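Local coordinates for protein putative enoyl-CoA hydratase (Streptomyces avermitilis, PDB 3GKB) that belongs to the crotonase-like superfamily and is a putative enoyl-CoA hydratase, probably acting on acyl-CoA thioesters, although its substrate is not established, at residues A133-A138 and N190-A195. Residues are numbered along the deposited sequence; the frame is centred on the assembly and turned at random.
Sequences AAAETA and NRALPA
Ala133 pairs in parallel with strand 191-193, the outermost strand, within this chain, of the mixed sheet of this crotonase-like fold. The tight part is the ladder, where Ala133 and Ala134 are buried. Ala133 N donates a hydrogen bond to Arg191 O at 3.0 Å, and Leu193 N one to Ala133 O at 2.8 Å. A third, from Ala135 N to Leu193 O, follows just past the strand end. Ala133 and Ala192 turn their methyls to one sheet face, against Ala180 of helix 180-186, whereas Ala134 and Leu193 point to the face covered by helix 195-210; there Ala134 CB packs 3.9 Å from Ala195 CB.

On the solvent side, Ala135, Glu136 and Thr137 are exposed and touch by few atoms; Ala135 CB meets Leu193 O at 3.6 Å. Glu136 is the exception that holds this open side: its chain bends at chi2 (93°), and OE1 accepts a hydrogen bond from Ala195 N (2.8 Å, N-H...O 161°) on the syn side. Arg191 NH2 forms a salt bridge with Glu170 of the second subunit and NE a hydrogen bond with Tyr186 of that subunit.

Three main-chain bonds thus fix the strand register, while a carboxylate ties the turn after strand 130-134 to the chain following strand 191-193.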
ATOM      1  N   ALA B 133      -6.326  16.802  -1.126  1.00 15.71           N
ATOM      2  CA  ALA B 133      -6.177  17.507  -2.407  1.00 15.78           C
ATOM      3  C   ALA B 133      -7.502  17.701  -3.153  1.00 16.20           C
ATOM      4  O   ALA B 133      -8.406  16.869  -3.073  1.00 17.53           O
ATOM      5  CB  ALA B 133      -5.171  16.783  -3.332  1.00 15.67           C
ATOM      6  N   ALA B 134      -7.586  18.803  -3.888  1.00 16.35           N
ATOM      7  CA  ALA B 134      -8.761  19.133  -4.707  1.00 15.85           C
ATOM      8  C   ALA B 134      -8.803  18.226  -5.970  1.00 17.44           C
ATOM      9  O   ALA B 134      -7.889  18.261  -6.824  1.00 16.81           O
ATOM     10  CB  ALA B 134      -8.693  20.601  -5.128  1.00 16.48           C
ATOM     11  N   ALA B 135      -9.882  17.462  -6.092  1.00 17.55           N
ATOM     12  CA  ALA B 135     -10.021  16.477  -7.176  1.00 18.70           C
ATOM     13  C   ALA B 135      -9.865  17.126  -8.547  1.00 19.98           C
ATOM     14  O   ALA B 135      -9.181  16.588  -9.428  1.00 22.00           O
ATOM     15  CB  ALA B 135     -11.382  15.742  -7.045  1.00 18.69           C
ATOM     16  N   GLU B 136     -10.432  18.309  -8.717  1.00 21.33           N
ATOM     17  CA  GLU B 136     -10.505  18.951 -10.039  1.00 22.38           C
ATOM     18  C   GLU B 136      -9.255  19.679 -10.465  1.00 22.36           C
ATOM     19  O   GLU B 136      -9.020  19.828 -11.654  1.00 23.10           O
ATOM     20  CB  GLU B 136     -11.662  19.976 -10.092  1.00 23.35           C
ATOM     21  CG  GLU B 136     -13.065  19.377  -9.982  1.00 23.96           C
ATOM     22  CD  GLU B 136     -13.584  19.333  -8.548  1.00 26.91           C
ATOM     23  OE1 GLU B 136     -12.759  19.214  -7.621  1.00 23.26           O
ATOM     24  OE2 GLU B 136     -14.820  19.402  -8.344  1.00 26.56           O
ATOM     25  N   THR B 137      -8.479  20.181  -9.501  1.00 21.00           N
ATOM     26  CA  THR B 137      -7.437  21.151  -9.770  1.00 20.77           C
ATOM     27  C   THR B 137      -6.029  20.721  -9.339  1.00 20.04           C
ATOM     28  O   THR B 137      -5.055  21.187  -9.898  1.00 20.80           O
ATOM     29  CB  THR B 137      -7.785  22.504  -9.098  1.00 21.11           C
ATOM     30  OG1 THR B 137      -8.025  22.297  -7.711  1.00 20.45           O
ATOM     31  CG2 THR B 137      -9.072  23.098  -9.707  1.00 21.65           C
ATOM     32  N   ALA B 138      -5.909  19.834  -8.356  1.00 18.02           N
ATOM     33  CA  ALA B 138      -4.611  19.544  -7.789  1.00 16.97           C
ATOM     34  C   ALA B 138      -3.791  18.666  -8.716  1.00 17.14           C
ATOM     35  O   ALA B 138      -4.327  17.875  -9.496  1.00 17.99           O
ATOM     36  CB  ALA B 138      -4.760  18.860  -6.459  1.00 15.70           C
ATOM     37  N   ASN B 190      -3.538  11.446   1.209  1.00 12.77           N
ATOM     38  CA  ASN B 190      -4.547  10.729   1.973  1.00 13.24           C
ATOM     39  C   ASN B 190      -5.870  10.615   1.222  1.00 14.16           C
ATOM     40  O   ASN B 190      -6.492   9.538   1.195  1.00 14.42           O
ATOM     41  CB  ASN B 190      -4.804  11.389   3.338  1.00 13.44           C
ATOM     42  CG  ASN B 190      -3.621  11.270   4.270  1.00 14.21           C
ATOM     43  OD1 ASN B 190      -2.524  11.729   3.958  1.00 14.16           O
ATOM     44  ND2 ASN B 190      -3.843  10.657   5.438  1.00 13.99           N
ATOM     45  N   ARG B 191      -6.305  11.711   0.614  1.00 14.46           N
ATOM     46  CA  ARG B 191      -7.644  11.768   0.011  1.00 15.26           C
ATOM     47  C   ARG B 191      -7.747  12.871  -1.007  1.00 15.38           C
ATOM     48  O   ARG B 191      -7.138  13.906  -0.828  1.00 16.20           O
ATOM     49  CB  ARG B 191      -8.715  11.969   1.090  1.00 16.28           C
ATOM     50  CG  ARG B 191     -10.112  11.435   0.711  1.00 16.86           C
ATOM     51  CD  ARG B 191     -10.228   9.993   1.162  1.00 17.76           C
ATOM     52  NE  ARG B 191     -10.202   9.898   2.618  1.00 18.34           N
ATOM     53  CZ  ARG B 191     -11.217  10.143   3.433  1.00 20.23           C
ATOM     54  NH1 ARG B 191     -12.435  10.452   2.967  1.00 21.89           N
ATOM     55  NH2 ARG B 191     -11.024  10.047   4.737  1.00 20.83           N
ATOM     56  N   ALA B 192      -8.533  12.628  -2.067  1.00 16.79           N
ATOM     57  CA  ALA B 192      -8.969  13.641  -3.011  1.00 17.06           C
ATOM     58  C   ALA B 192     -10.421  13.956  -2.698  1.00 18.89           C
ATOM     59  O   ALA B 192     -11.261  13.020  -2.527  1.00 18.21           O
ATOM     60  CB  ALA B 192      -8.841  13.157  -4.445  1.00 18.56           C
ATOM     61  N   LEU B 193     -10.706  15.254  -2.642  1.00 18.63           N
ATOM     62  CA  LEU B 193     -12.019  15.784  -2.273  1.00 19.80           C
ATOM     63  C   LEU B 193     -12.455  16.839  -3.279  1.00 19.41           C
ATOM     64  O   LEU B 193     -11.627  17.449  -3.920  1.00 19.11           O
ATOM     65  CB  LEU B 193     -11.945  16.403  -0.866  1.00 19.96           C
ATOM     66  CG  LEU B 193     -11.663  15.353   0.220  1.00 23.26           C
ATOM     67  CD1 LEU B 193     -11.022  15.981   1.426  1.00 25.78           C
ATOM     68  CD2 LEU B 193     -12.945  14.561   0.549  1.00 25.68           C
ATOM     69  N   PRO B 194     -13.765  17.086  -3.412  1.00 20.04           N
ATOM     70  CA  PRO B 194     -14.182  18.176  -4.324  1.00 20.18           C
ATOM     71  C   PRO B 194     -13.549  19.536  -3.992  1.00 19.47           C
ATOM     72  O   PRO B 194     -13.469  19.896  -2.822  1.00 19.76           O
ATOM     73  CB  PRO B 194     -15.704  18.223  -4.132  1.00 21.34           C
ATOM     74  CG  PRO B 194     -16.066  16.874  -3.670  1.00 20.42           C
ATOM     75  CD  PRO B 194     -14.922  16.402  -2.812  1.00 21.70           C
ATOM     76  N   ALA B 195     -13.073  20.257  -5.010  1.00 19.05           N
ATOM     77  CA  ALA B 195     -12.412  21.545  -4.833  1.00 18.84           C
ATOM     78  C   ALA B 195     -13.256  22.499  -3.979  1.00 19.12           C
ATOM     79  O   ALA B 195     -12.741  23.190  -3.115  1.00 19.30           O
ATOM     80  CB  ALA B 195     -12.083  22.182  -6.188  1.00 19.47           C
TER